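PelD (Pseudomonas aeruginosa, PDB 4EU0) binds cyclic di-GMP as an effector of pellicle formation, here as the GAF and GGDEF-family part of a probably membrane-bound protein. Local coordinates at residues G45-R50 with P67-D72; G83-V88 with R134-L139; I146-Q151 with L171-L176; Q202-G207 with A251-Q256; R266-E271 with F286-L291. All coordinates share one frame; numbering follows the deposited sequence.

Contact 1 (G45-R50 with P67-D72); sequences GLYRVR and PALDAD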
# COMPACT_ATOMS: atom_id res chain seq x y z
N GLY A 45 16.22 16.13 -5.13
CA GLY A 45 16.76 15.84 -3.80
C GLY A 45 15.70 15.26 -2.89
O GLY A 45 14.50 15.54 -3.04
N LEU A 46 16.14 14.43 -1.94
CA LEU A 46 15.25 13.84 -0.94
C LEU A 46 15.63 14.33 0.45
O LEU A 46 16.80 14.24 0.85
CB LEU A 46 15.32 12.32 -1.00
CG LEU A 46 14.32 11.53 -0.15
CD1 LEU A 46 12.88 11.69 -0.65
CD2 LEU A 46 14.71 10.07 -0.12
N TYR A 47 14.65 14.84 1.19
CA TYR A 47 14.89 15.47 2.49
C TYR A 47 13.98 14.91 3.58
O TYR A 47 12.84 14.55 3.31
CB TYR A 47 14.67 16.98 2.39
CG TYR A 47 15.42 17.61 1.23
CD1 TYR A 47 16.71 18.09 1.40
CD2 TYR A 47 14.84 17.70 -0.04
CE1 TYR A 47 17.40 18.65 0.35
CE2 TYR A 47 15.53 18.25 -1.10
CZ TYR A 47 16.81 18.73 -0.89
OH TYR A 47 17.51 19.30 -1.93
N ARG A 48 14.49 14.84 4.81
CA ARG A 48 13.66 14.43 5.94
C ARG A 48 12.75 15.59 6.36
O ARG A 48 13.17 16.75 6.36
CB ARG A 48 14.52 13.98 7.13
CG ARG A 48 13.71 13.59 8.36
CD ARG A 48 14.59 13.32 9.58
NE ARG A 48 15.48 12.18 9.39
CZ ARG A 48 15.13 10.90 9.51
NH1 ARG A 48 13.89 10.55 9.81
NH2 ARG A 48 16.04 9.95 9.31
N VAL A 49 11.51 15.27 6.70
CA VAL A 49 10.58 16.26 7.22
C VAL A 49 10.33 16.00 8.70
O VAL A 49 9.99 14.88 9.09
CB VAL A 49 9.25 16.26 6.43
CG1 VAL A 49 8.23 17.19 7.07
CG2 VAL A 49 9.51 16.68 4.98
N ARG A 50 10.50 17.05 9.51
CA ARG A 50 10.32 16.96 10.97
C ARG A 50 8.84 16.84 11.34
O ARG A 50 7.96 16.96 10.49
CB ARG A 50 10.93 18.16 11.68
CG ARG A 50 12.34 18.49 11.26
CD ARG A 50 12.99 19.45 12.24
NE ARG A 50 13.89 20.39 11.58
CZ ARG A 50 15.13 20.11 11.18
NH1 ARG A 50 15.64 18.89 11.36
NH2 ARG A 50 15.87 21.05 10.59
N PRO A 67 20.99 21.82 -6.38
CA PRO A 67 21.18 23.04 -5.60
C PRO A 67 20.54 22.94 -4.21
O PRO A 67 19.51 22.28 -4.05
CB PRO A 67 20.46 24.10 -6.43
CG PRO A 67 19.40 23.35 -7.16
CD PRO A 67 19.99 22.00 -7.44
N ALA A 68 21.15 23.60 -3.22
CA ALA A 68 20.68 23.53 -1.84
C ALA A 68 19.26 24.07 -1.64
O ALA A 68 18.86 25.03 -2.30
CB ALA A 68 21.66 24.26 -0.92
N LEU A 69 18.49 23.44 -0.76
CA LEU A 69 17.18 23.95 -0.35
C LEU A 69 17.37 25.15 0.55
O LEU A 69 17.96 25.03 1.63
CB LEU A 69 16.37 22.88 0.41
CG LEU A 69 15.47 21.85 -0.28
CD1 LEU A 69 14.65 21.17 0.80
CD2 LEU A 69 14.56 22.45 -1.34
N ASP A 70 16.88 26.31 0.11
CA ASP A 70 17.07 27.57 0.85
C ASP A 70 16.17 27.68 2.08
O ASP A 70 15.76 26.66 2.65
CB ASP A 70 16.92 28.79 -0.08
CG ASP A 70 15.59 28.80 -0.84
OD1 ASP A 70 14.57 28.34 -0.29
OD2 ASP A 70 15.58 29.30 -1.98
N ALA A 71 15.87 28.92 2.49
CA ALA A 71 15.04 29.19 3.66
C ALA A 71 13.60 28.71 3.46
O ALA A 71 13.32 27.52 3.64
CB ALA A 71 15.08 30.68 4.02
N ASP A 72 12.70 29.61 3.07
CA ASP A 72 11.30 29.23 2.89
C ASP A 72 10.81 29.34 1.44
O ASP A 72 9.97 30.18 1.12
CB ASP A 72 10.39 30.00 3.87
CG ASP A 72 10.52 31.50 3.73
OD1 ASP A 72 11.60 32.05 4.06
OD2 ASP A 72 9.53 32.14 3.32
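Tyr-47 lays its ring against the side chain of Leu-69, which approaches from the opposite direction. From CB, the first torsion turns CG anti to the carbonyl carbon (chi1 -51°), and the ring reaches out to the loop, one face against Leu-69. Tyr-47 CG lies 3.7 Å from Leu-69 CD1. Leu-69 CD1 is also 3.6 Å from both CD2 and CE2 of Tyr-47. This methyl, Leu-69 CD1, sits 3.4 Å from the centroid of the Tyr-47 ring and only 5° off the normal, a CH-pi contact over the face. Tyr-47 belongs to strand 43-48 of the antiparallel sheet of the GAF domain. Leu-69 lies in the loop between strand 61-63 and helix 74-82, and also touches Val-76 of that helix. Farther out, Tyr-47 CZ meets Leu-69 CG at 3.4 Å. At the tip, Tyr-47 OH stays 3.7 Å from Leu-69 CG. Pro-67 O is 4.2 Å from Tyr-47 OH and makes no hydrogen bond with it. This hydroxyl is buried and has no polar partner in the model.

Contact 2 (G83-V88 with R134-L139); sequences GELVSV and RTFSLL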
# COMPACT_ATOMS: atom_id res chain seq x y z
N GLY A 83 0.27 19.03 2.60
CA GLY A 83 0.55 17.60 2.64
C GLY A 83 0.27 16.95 1.29
O GLY A 83 -0.13 15.79 1.22
N GLU A 84 0.49 17.71 0.22
CA GLU A 84 0.17 17.28 -1.14
C GLU A 84 1.26 17.70 -2.12
O GLU A 84 1.99 18.66 -1.87
CB GLU A 84 -1.15 17.90 -1.62
CG GLU A 84 -2.41 17.36 -0.97
CD GLU A 84 -3.65 18.17 -1.34
OE1 GLU A 84 -3.53 19.11 -2.17
OE2 GLU A 84 -4.74 17.87 -0.81
N LEU A 85 1.32 16.98 -3.23
CA LEU A 85 2.16 17.34 -4.36
C LEU A 85 1.78 18.72 -4.87
O LEU A 85 0.60 19.03 -5.07
CB LEU A 85 1.99 16.31 -5.47
CG LEU A 85 2.80 16.43 -6.76
CD1 LEU A 85 2.92 15.05 -7.36
CD2 LEU A 85 2.19 17.39 -7.77
N VAL A 86 2.78 19.56 -5.07
CA VAL A 86 2.57 20.88 -5.66
C VAL A 86 3.60 21.12 -6.77
O VAL A 86 4.77 20.76 -6.63
CB VAL A 86 2.64 22.01 -4.60
CG1 VAL A 86 1.49 21.89 -3.58
CG2 VAL A 86 3.98 22.01 -3.90
N SER A 87 3.15 21.72 -7.86
CA SER A 87 4.05 22.06 -8.96
C SER A 87 3.97 23.54 -9.29
O SER A 87 2.98 24.20 -8.96
CB SER A 87 3.74 21.22 -10.20
OG SER A 87 2.41 21.42 -10.63
N VAL A 88 5.01 24.05 -9.94
CA VAL A 88 4.99 25.41 -10.49
C VAL A 88 4.61 25.32 -11.97
O VAL A 88 5.35 25.79 -12.84
CB VAL A 88 6.35 26.12 -10.33
CG1 VAL A 88 6.16 27.63 -10.34
CG2 VAL A 88 7.02 25.71 -9.05
N ARG A 134 -0.30 13.26 -15.38
CA ARG A 134 -0.06 11.81 -15.42
C ARG A 134 1.17 11.41 -14.59
O ARG A 134 1.11 10.47 -13.80
CB ARG A 134 0.06 11.31 -16.87
CG ARG A 134 0.36 9.82 -16.97
CD ARG A 134 0.68 9.37 -18.39
NE ARG A 134 1.21 8.01 -18.38
CZ ARG A 134 1.42 7.27 -19.47
NH1 ARG A 134 1.15 7.74 -20.68
NH2 ARG A 134 1.91 6.04 -19.34
N THR A 135 2.27 12.13 -14.78
CA THR A 135 3.50 11.85 -14.04
C THR A 135 3.37 12.27 -12.57
O THR A 135 3.81 11.54 -11.67
CB THR A 135 4.72 12.54 -14.70
OG1 THR A 135 4.74 12.23 -16.10
CG2 THR A 135 6.03 12.09 -14.06
N PHE A 136 2.74 13.42 -12.33
CA PHE A 136 2.49 13.88 -10.96
C PHE A 136 1.72 12.82 -10.18
O PHE A 136 2.06 12.54 -9.02
CB PHE A 136 1.72 15.21 -10.94
CG PHE A 136 2.45 16.36 -11.59
CD1 PHE A 136 3.83 16.33 -11.78
CD2 PHE A 136 1.74 17.48 -12.00
CE1 PHE A 136 4.49 17.39 -12.38
CE2 PHE A 136 2.39 18.56 -12.59
CZ PHE A 136 3.77 18.52 -12.78
N SER A 137 0.71 12.22 -10.81
CA SER A 137 -0.10 11.20 -10.15
C SER A 137 0.77 9.99 -9.80
O SER A 137 0.69 9.47 -8.70
CB SER A 137 -1.30 10.79 -11.00
OG SER A 137 -2.19 11.88 -11.16
N LEU A 138 1.63 9.58 -10.72
CA LEU A 138 2.49 8.43 -10.46
C LEU A 138 3.50 8.71 -9.33
O LEU A 138 3.76 7.85 -8.50
CB LEU A 138 3.15 7.98 -11.76
CG LEU A 138 4.61 7.57 -11.90
CD1 LEU A 138 4.74 6.63 -13.09
CD2 LEU A 138 5.40 8.84 -12.13
N LEU A 139 4.06 9.92 -9.31
CA LEU A 139 4.96 10.34 -8.23
C LEU A 139 4.27 10.33 -6.86
O LEU A 139 4.82 9.85 -5.86
CB LEU A 139 5.48 11.75 -8.53
CG LEU A 139 6.93 12.02 -8.99
CD1 LEU A 139 7.65 10.81 -9.54
CD2 LEU A 139 6.96 13.19 -9.95
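Leu-85 and Ser-87 meet Phe-136 of helix 133-150 in the GAF domain. Leu-85 comes just before strand 86-87, an outermost strand of the antiparallel sheet, and Ser-87 lies in it. The apolar part is Leu-85, which crosses the Phe-136 side chain at about a right angle. With CG anti to the backbone N (chi1 -178°), it extends toward the helix and straddles one carbon. Leu-85 CD1 is 3.8 Å and Leu-85 CD2 3.9 Å from Phe-136 CB. Leu-85 CD1 also reaches Leu-139 CB at 4.3 Å, one helical turn on. A second kind of contact is methyl against backbone: Leu-85 CD1 lies 3.1 Å from Phe-136 O, a tight fit with no hydrogen bond. Outside the two segments, Phe-131 meets the Phe-136 ring edge-to-face, and Val-106 of the adjacent strand touches it too. The third kind sets a serine side chain obliquely against the far end of the ring. Ser-87 OG comes to 3.5 Å from Phe-136 CE2, and Ser-87 CB lies 3.7 Å from Phe-136 CZ.

Contact 3 (I146-Q151 with L171-L176); sequences IADLLQ and LKRSLL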
# COMPACT_ATOMS: atom_id res chain seq x y z
N ILE A 146 5.76 4.41 -0.50
CA ILE A 146 7.06 4.37 0.14
C ILE A 146 6.98 4.79 1.61
O ILE A 146 7.58 4.15 2.47
CB ILE A 146 8.10 5.22 -0.60
CG1 ILE A 146 8.38 4.62 -1.98
CG2 ILE A 146 9.42 5.31 0.21
CD1 ILE A 146 9.05 5.59 -2.96
N ALA A 147 6.24 5.87 1.88
CA ALA A 147 6.05 6.36 3.24
C ALA A 147 5.50 5.28 4.17
O ALA A 147 5.96 5.17 5.31
CB ALA A 147 5.13 7.58 3.25
N ASP A 148 4.54 4.49 3.69
CA ASP A 148 3.95 3.40 4.47
C ASP A 148 4.98 2.35 4.83
O ASP A 148 5.02 1.84 5.96
CB ASP A 148 2.84 2.70 3.70
CG ASP A 148 1.62 3.56 3.51
OD1 ASP A 148 1.54 4.64 4.13
OD2 ASP A 148 0.75 3.14 2.72
N LEU A 149 5.80 2.00 3.84
CA LEU A 149 6.82 0.97 4.00
C LEU A 149 7.86 1.33 5.07
O LEU A 149 8.37 0.45 5.77
CB LEU A 149 7.47 0.67 2.64
CG LEU A 149 6.61 -0.13 1.65
CD1 LEU A 149 7.32 -0.28 0.31
CD2 LEU A 149 6.24 -1.50 2.20
N LEU A 150 8.14 2.62 5.21
CA LEU A 150 9.11 3.11 6.19
C LEU A 150 8.59 3.03 7.63
O LEU A 150 9.37 3.02 8.58
CB LEU A 150 9.54 4.54 5.86
CG LEU A 150 10.23 4.75 4.51
CD1 LEU A 150 10.37 6.23 4.22
CD2 LEU A 150 11.59 4.06 4.46
N GLN A 151 7.27 2.93 7.79
CA GLN A 151 6.64 2.94 9.12
C GLN A 151 6.62 1.60 9.86
O GLN A 151 6.03 1.50 10.94
CB GLN A 151 5.22 3.52 9.04
CG GLN A 151 5.15 5.02 8.79
CD GLN A 151 5.66 5.87 9.96
OE1 GLN A 151 6.49 5.44 10.75
NE2 GLN A 151 5.17 7.10 10.05
N LEU A 171 -4.94 -1.88 3.68
CA LEU A 171 -6.33 -1.59 3.31
C LEU A 171 -6.58 -0.09 3.22
O LEU A 171 -7.18 0.38 2.25
CB LEU A 171 -7.30 -2.24 4.31
CG LEU A 171 -8.79 -1.96 4.09
CD1 LEU A 171 -9.27 -2.43 2.73
CD2 LEU A 171 -9.57 -2.64 5.21
N LYS A 172 -6.09 0.68 4.19
CA LYS A 172 -6.31 2.13 4.14
C LYS A 172 -5.61 2.72 2.93
O LYS A 172 -6.17 3.55 2.23
CB LYS A 172 -5.84 2.82 5.41
CG LYS A 172 -6.27 4.28 5.47
CD LYS A 172 -5.89 4.95 6.77
CE LYS A 172 -6.42 6.38 6.79
NZ LYS A 172 -6.18 7.06 8.09
N ARG A 173 -4.38 2.28 2.68
CA ARG A 173 -3.67 2.76 1.50
C ARG A 173 -4.43 2.42 0.21
O ARG A 173 -4.55 3.25 -0.68
CB ARG A 173 -2.26 2.19 1.44
CG ARG A 173 -1.48 2.65 0.20
CD ARG A 173 -1.41 4.19 0.07
NE ARG A 173 -0.72 4.80 1.21
CZ ARG A 173 -0.60 6.11 1.43
NH1 ARG A 173 0.05 6.54 2.51
NH2 ARG A 173 -1.15 6.98 0.58
N SER A 174 -4.96 1.20 0.13
CA SER A 174 -5.77 0.84 -1.03
C SER A 174 -7.05 1.67 -1.18
O SER A 174 -7.47 1.97 -2.30
CB SER A 174 -6.07 -0.65 -1.05
OG SER A 174 -4.93 -1.41 -1.40
N LEU A 175 -7.67 2.02 -0.05
CA LEU A 175 -8.83 2.92 -0.07
C LEU A 175 -8.45 4.32 -0.56
O LEU A 175 -9.17 4.92 -1.34
CB LEU A 175 -9.52 3.00 1.29
CG LEU A 175 -10.26 1.72 1.71
CD1 LEU A 175 -10.60 1.81 3.18
CD2 LEU A 175 -11.51 1.47 0.83
N LEU A 176 -7.29 4.81 -0.11
CA LEU A 176 -6.75 6.09 -0.57
C LEU A 176 -6.40 6.04 -2.07
O LEU A 176 -6.74 6.98 -2.80
CB LEU A 176 -5.55 6.52 0.27
CG LEU A 176 -5.82 6.93 1.72
CD1 LEU A 176 -4.54 6.84 2.53
CD2 LEU A 176 -6.44 8.33 1.80
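Arg-173 grips Asp-148 side-on, in a two-pronged salt bridge between two helices. Helix 133-150 carries Asp-148 and is the last helix in the GAF region. Helix 162-181 carries Arg-173 and falls in the GGDEF-family region, so the bridge ties the two parts of the chain together. The tight side is at the carboxylate. The arginine chain bends at chi2 and chi3, which turns NE and NH1 to the acid. Arg-173 NE gives a nearly straight bond of 2.7 Å to Asp-148 OD2 (165°). Arg-173 NH1 gives one of 2.9 Å to Asp-148 OD1. Both oxygens are met on their syn sides and lie close to the guanidinium plane, but the nitrogens stand nearly 30° out of the carboxylate plane. The two flat groups are not coplanar; their planes are 38° apart. Leu-176, from the same helix as Arg-173, puts CD1 3.9 Å above the Arg-173 guanidinium plane, toward the rim. The two N-H donors would probably keep the acid ionised. Weak outer bonds join Asp-148 OD1 to Thr-113 N and Arg-173 NH1 to Val-111 O.

The rest of the contact is loose. The closest backbone approach of the segments is 8.2 Å, between the CA atoms of Asp-148 and Arg-173. The side chain of Ala-147 does not touch segment 171-176. Arg-173 is itself partly exposed. Its root still meets the acid, with Arg-173 CB 3.4 Å from Asp-148 OD2.

Contact 4 (Q202-G207 with A251-Q256); sequences QRLLEG and AERFGQ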
# COMPACT_ATOMS: atom_id res chain seq x y z
N GLN A 202 -8.04 -23.30 5.16
CA GLN A 202 -7.40 -22.05 5.60
C GLN A 202 -5.88 -22.11 5.39
O GLN A 202 -5.28 -21.14 4.91
CB GLN A 202 -7.72 -21.74 7.06
CG GLN A 202 -7.31 -20.32 7.47
CD GLN A 202 -7.63 -20.05 8.93
OE1 GLN A 202 -8.79 -20.09 9.34
NE2 GLN A 202 -6.60 -19.76 9.71
N ARG A 203 -5.28 -23.25 5.71
CA ARG A 203 -3.84 -23.39 5.54
C ARG A 203 -3.43 -23.26 4.08
O ARG A 203 -2.38 -22.69 3.77
CB ARG A 203 -3.34 -24.71 6.13
CG ARG A 203 -3.30 -24.70 7.64
CD ARG A 203 -3.04 -26.08 8.19
NE ARG A 203 -2.87 -26.05 9.64
CZ ARG A 203 -1.73 -25.80 10.27
NH1 ARG A 203 -0.62 -25.57 9.58
NH2 ARG A 203 -1.69 -25.80 11.60
N LEU A 204 -4.25 -23.82 3.19
CA LEU A 204 -3.98 -23.69 1.76
C LEU A 204 -4.10 -22.23 1.31
O LEU A 204 -3.28 -21.73 0.56
CB LEU A 204 -4.89 -24.63 0.94
CG LEU A 204 -4.50 -24.82 -0.54
CD1 LEU A 204 -3.22 -25.62 -0.68
CD2 LEU A 204 -5.64 -25.49 -1.30
N LEU A 205 -5.14 -21.55 1.79
CA LEU A 205 -5.32 -20.13 1.47
C LEU A 205 -4.14 -19.30 2.01
O LEU A 205 -3.60 -18.45 1.29
CB LEU A 205 -6.67 -19.63 1.99
CG LEU A 205 -7.90 -20.14 1.25
CD1 LEU A 205 -9.15 -19.82 2.08
CD2 LEU A 205 -8.00 -19.52 -0.17
N GLU A 206 -3.72 -19.57 3.24
CA GLU A 206 -2.56 -18.88 3.81
C GLU A 206 -1.30 -19.08 2.95
O GLU A 206 -0.57 -18.13 2.71
CB GLU A 206 -2.28 -19.34 5.24
CG GLU A 206 -3.37 -18.95 6.24
CD GLU A 206 -3.10 -19.53 7.61
OE1 GLU A 206 -1.91 -19.57 8.03
OE2 GLU A 206 -4.06 -19.96 8.28
N GLY A 207 -1.08 -20.30 2.48
CA GLY A 207 0.13 -20.61 1.72
C GLY A 207 0.14 -19.97 0.33
O GLY A 207 1.20 -19.86 -0.28
N ALA A 251 -7.56 -27.75 -6.42
CA ALA A 251 -7.71 -29.02 -7.14
C ALA A 251 -6.54 -29.94 -6.85
O ALA A 251 -6.73 -31.14 -6.68
CB ALA A 251 -7.85 -28.79 -8.65
N GLU A 252 -5.33 -29.38 -6.80
CA GLU A 252 -4.14 -30.17 -6.47
C GLU A 252 -4.22 -30.70 -5.03
O GLU A 252 -3.90 -31.86 -4.76
CB GLU A 252 -2.87 -29.34 -6.65
CG GLU A 252 -2.47 -29.12 -8.10
CD GLU A 252 -1.18 -28.31 -8.27
OE1 GLU A 252 -0.52 -27.99 -7.24
OE2 GLU A 252 -0.83 -28.01 -9.43
N ARG A 253 -4.65 -29.83 -4.12
CA ARG A 253 -4.65 -30.17 -2.69
C ARG A 253 -5.73 -31.17 -2.30
O ARG A 253 -5.46 -32.11 -1.56
CB ARG A 253 -4.76 -28.91 -1.85
CG ARG A 253 -4.94 -29.14 -0.35
CD ARG A 253 -3.75 -29.85 0.28
NE ARG A 253 -4.03 -30.06 1.69
CZ ARG A 253 -4.77 -31.06 2.17
NH1 ARG A 253 -5.27 -31.99 1.36
NH2 ARG A 253 -4.96 -31.14 3.48
N PHE A 254 -6.95 -30.94 -2.77
CA PHE A 254 -8.10 -31.73 -2.37
C PHE A 254 -8.56 -32.48 -3.62
O PHE A 254 -7.89 -32.42 -4.64
CB PHE A 254 -9.21 -30.80 -1.84
CG PHE A 254 -8.81 -30.00 -0.62
CD1 PHE A 254 -8.77 -30.60 0.64
CD2 PHE A 254 -8.48 -28.65 -0.73
CE1 PHE A 254 -8.42 -29.86 1.77
CE2 PHE A 254 -8.14 -27.90 0.40
CZ PHE A 254 -8.11 -28.50 1.65
N GLY A 255 -9.67 -33.19 -3.56
CA GLY A 255 -10.17 -33.82 -4.80
C GLY A 255 -10.18 -32.96 -6.08
O GLY A 255 -10.34 -31.74 -6.03
N GLN A 256 -9.99 -33.60 -7.23
CA GLN A 256 -10.32 -32.99 -8.52
C GLN A 256 -11.85 -32.89 -8.60
O GLN A 256 -12.39 -31.96 -9.20
CB GLN A 256 -9.77 -33.83 -9.68
CG GLN A 256 -9.65 -33.11 -11.02
CD GLN A 256 -8.62 -31.98 -11.00
OE1 GLN A 256 -7.43 -32.21 -10.78
NE2 GLN A 256 -9.08 -30.77 -11.25
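Gln-202 NE2 donates to Glu-206 OE2 at 2.9 Å, one turn apart on the helix that carries Leu-204 to Arg-253 and Phe-254. The bond is nearly straight (166°). The donor meets the oxygen almost end-on to the C-O bond, and the acceptor lies in the amide plane of Gln-202. The other amide atom, Gln-202 OE1, is bonded to Arg-225 NH1, which fixes the rotation of the amide.

The contact between the segments is apolar. With CG anti to the backbone N (chi1 -168°), Leu-204 sends both methyls to the aliphatic root of Arg-253. CD2 of Leu-204 is 3.6 Å and its CD1 3.8 Å from Arg-253 CB. Leu-204 CD2 also touches Phe-254 CE2 at 3.9 Å, obliquely to the ring. This joins helix 198-207 to the last turn of helix 236-253 and the residue just after it, in the GGDEF-family domain. Helix 236-253 also carries Arg-245 of the cyclic di-GMP site, whose side chain is about 9 Å from that of Leu-204.

Arg-253 bends at chi2 (63°) and folds over its own neighbour. Arg-253 CG lies 3.5 Å above the Phe-254 ring, toward the rim. Phe-254 CE1 lies 3.7 Å above the guanidinium plane of Arg-253. The charged end turns back to helix 198-207, where Arg-253 NH2 forms a salt bridge with Glu-200.

Contact 5 (R266-E271 with F286-L291); sequences RIRQYE and FNECGL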
# COMPACT_ATOMS: atom_id res chain seq x y z
N ARG A 266 -17.48 -20.30 1.18
CA ARG A 266 -18.37 -19.27 0.62
C ARG A 266 -17.49 -18.07 0.25
O ARG A 266 -16.84 -17.50 1.12
CB ARG A 266 -19.41 -18.84 1.66
CG ARG A 266 -20.58 -19.80 1.85
CD ARG A 266 -21.88 -19.03 2.13
NE ARG A 266 -22.07 -17.94 1.16
CZ ARG A 266 -23.02 -17.90 0.23
NH1 ARG A 266 -23.92 -18.87 0.14
NH2 ARG A 266 -23.07 -16.86 -0.60
N ILE A 267 -17.46 -17.72 -1.03
CA ILE A 267 -16.63 -16.60 -1.51
C ILE A 267 -17.44 -15.31 -1.58
O ILE A 267 -18.51 -15.27 -2.17
CB ILE A 267 -16.05 -16.88 -2.92
CG1 ILE A 267 -15.27 -18.20 -2.95
CG2 ILE A 267 -15.16 -15.71 -3.39
CD1 ILE A 267 -15.19 -18.80 -4.36
N ARG A 268 -16.90 -14.25 -0.98
CA ARG A 268 -17.50 -12.93 -1.03
C ARG A 268 -16.42 -11.99 -1.51
O ARG A 268 -15.30 -12.04 -1.02
CB ARG A 268 -18.01 -12.51 0.35
CG ARG A 268 -19.12 -13.40 0.93
CD ARG A 268 -18.98 -13.51 2.47
NE ARG A 268 -19.98 -14.38 3.11
CZ ARG A 268 -21.29 -14.18 3.04
NH1 ARG A 268 -21.76 -13.16 2.34
NH2 ARG A 268 -22.15 -15.00 3.65
N GLN A 269 -16.75 -11.14 -2.47
CA GLN A 269 -15.77 -10.26 -3.10
C GLN A 269 -16.23 -8.82 -3.00
O GLN A 269 -17.42 -8.53 -3.14
CB GLN A 269 -15.61 -10.67 -4.57
CG GLN A 269 -14.54 -9.92 -5.35
CD GLN A 269 -14.43 -10.38 -6.80
OE1 GLN A 269 -14.89 -11.46 -7.18
NE2 GLN A 269 -13.78 -9.57 -7.62
N TYR A 270 -15.29 -7.92 -2.73
CA TYR A 270 -15.57 -6.49 -2.70
C TYR A 270 -14.51 -5.76 -3.52
O TYR A 270 -13.33 -5.77 -3.17
CB TYR A 270 -15.57 -5.99 -1.25
CG TYR A 270 -15.88 -4.52 -1.09
CD1 TYR A 270 -17.19 -4.09 -0.88
CD2 TYR A 270 -14.87 -3.57 -1.15
CE1 TYR A 270 -17.48 -2.75 -0.72
CE2 TYR A 270 -15.16 -2.21 -1.00
CZ TYR A 270 -16.47 -1.82 -0.79
OH TYR A 270 -16.76 -0.48 -0.65
N GLU A 271 -14.93 -5.12 -4.61
CA GLU A 271 -13.99 -4.36 -5.44
C GLU A 271 -13.93 -2.93 -4.94
O GLU A 271 -14.96 -2.25 -4.86
CB GLU A 271 -14.39 -4.39 -6.92
CG GLU A 271 -14.07 -5.69 -7.64
CD GLU A 271 -14.16 -5.55 -9.15
OE1 GLU A 271 -14.25 -4.41 -9.64
OE2 GLU A 271 -14.12 -6.58 -9.86
N PHE A 286 -18.98 -5.99 8.10
CA PHE A 286 -19.67 -6.08 9.40
C PHE A 286 -21.05 -6.73 9.38
O PHE A 286 -21.59 -7.09 10.44
CB PHE A 286 -19.76 -4.71 10.08
CG PHE A 286 -18.43 -4.08 10.38
CD1 PHE A 286 -17.27 -4.85 10.49
CD2 PHE A 286 -18.33 -2.71 10.58
CE1 PHE A 286 -16.05 -4.27 10.77
CE2 PHE A 286 -17.11 -2.11 10.86
CZ PHE A 286 -15.96 -2.89 10.96
N ASN A 287 -21.65 -6.82 8.20
CA ASN A 287 -22.93 -7.48 8.04
C ASN A 287 -22.75 -8.80 7.28
O ASN A 287 -23.03 -9.87 7.81
CB ASN A 287 -23.95 -6.57 7.35
CG ASN A 287 -25.28 -7.25 7.08
OD1 ASN A 287 -25.36 -8.16 6.25
ND2 ASN A 287 -26.32 -6.82 7.77
N GLU A 288 -22.28 -8.70 6.04
CA GLU A 288 -22.17 -9.87 5.18
C GLU A 288 -21.18 -10.92 5.70
O GLU A 288 -21.50 -12.11 5.72
CB GLU A 288 -21.80 -9.48 3.75
CG GLU A 288 -22.82 -8.56 3.08
CD GLU A 288 -22.48 -8.31 1.63
OE1 GLU A 288 -22.06 -7.18 1.31
OE2 GLU A 288 -22.63 -9.24 0.81
N CYS A 289 -20.00 -10.47 6.13
CA CYS A 289 -18.97 -11.38 6.64
C CYS A 289 -19.10 -11.65 8.13
O CYS A 289 -18.43 -12.54 8.66
CB CYS A 289 -17.56 -10.85 6.33
SG CYS A 289 -17.19 -10.69 4.57
N GLY A 290 -19.95 -10.88 8.80
CA GLY A 290 -20.25 -11.09 10.22
C GLY A 290 -19.10 -10.70 11.14
O GLY A 290 -18.93 -11.30 12.20
N LEU A 291 -18.32 -9.71 10.72
CA LEU A 291 -17.17 -9.25 11.48
C LEU A 291 -17.53 -7.98 12.25
O LEU A 291 -18.66 -7.50 12.16
CB LEU A 291 -15.96 -9.02 10.56
CG LEU A 291 -15.54 -10.15 9.60
CD1 LEU A 291 -14.45 -9.69 8.65
CD2 LEU A 291 -15.09 -11.39 10.38
O HOH W 1 -23.98 -11.67 2.39
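Arg-268 leaves its strand with CG anti to the carbonyl carbon (chi1 -63°), then bends at chi2 (146°), which lays its guanidinium face against the backbone carbonyl of Glu-288. Glu-288 O sits over the centre of that face, 3.4 Å from Arg-268 CZ. No hydrogen bond results, since the oxygen is above the plane, but the positive group probably attracts it. Nearer the strand, Arg-268 CD rests against Cys-289 SG at 3.9 Å. The carboxylate of Glu-288 stands at 90° to the guanidinium. Arg-268 NH1 and Glu-288 OE2 are 4.3 Å apart, too far for a salt bridge. A water closes the gap: it accepts from Arg-268 NH1 at 2.7 Å and donates to Glu-288 OE2 at 3.2 Å. The contact joins strand 265-272, at the edge of the GGDEF-family sheet, to helix 280-288 and the turn that follows. Phe-284 of that helix also touches Arg-268. On the adjacent strand 185-192, Glu-191 forms a salt bridge with Arg-268 NH2, and Ala-189 touches Cys-289.

Overall arrangement
Contacts 1 and 2 belong to the GAF domain and reach the same sheet, with centres about 17 Å apart. Contacts 4 and 5 lie on the other side of the chain's centre, in the GGDEF-family domain. Contact 3 sits between; its centre is about 4 Å from the centre of the chain. It shares helix 133-150 with contact 2. Contact 4 is a surface contact; the other four are partly buried. The chemistry differs with place. Contacts 1, 2 and 4 join their segments by apolar packing, with an aromatic ring in each. Contact 3 pairs charges directly between two helices. In contact 5 the opposite charges meet through water, and an arginine face takes a backbone carbonyl.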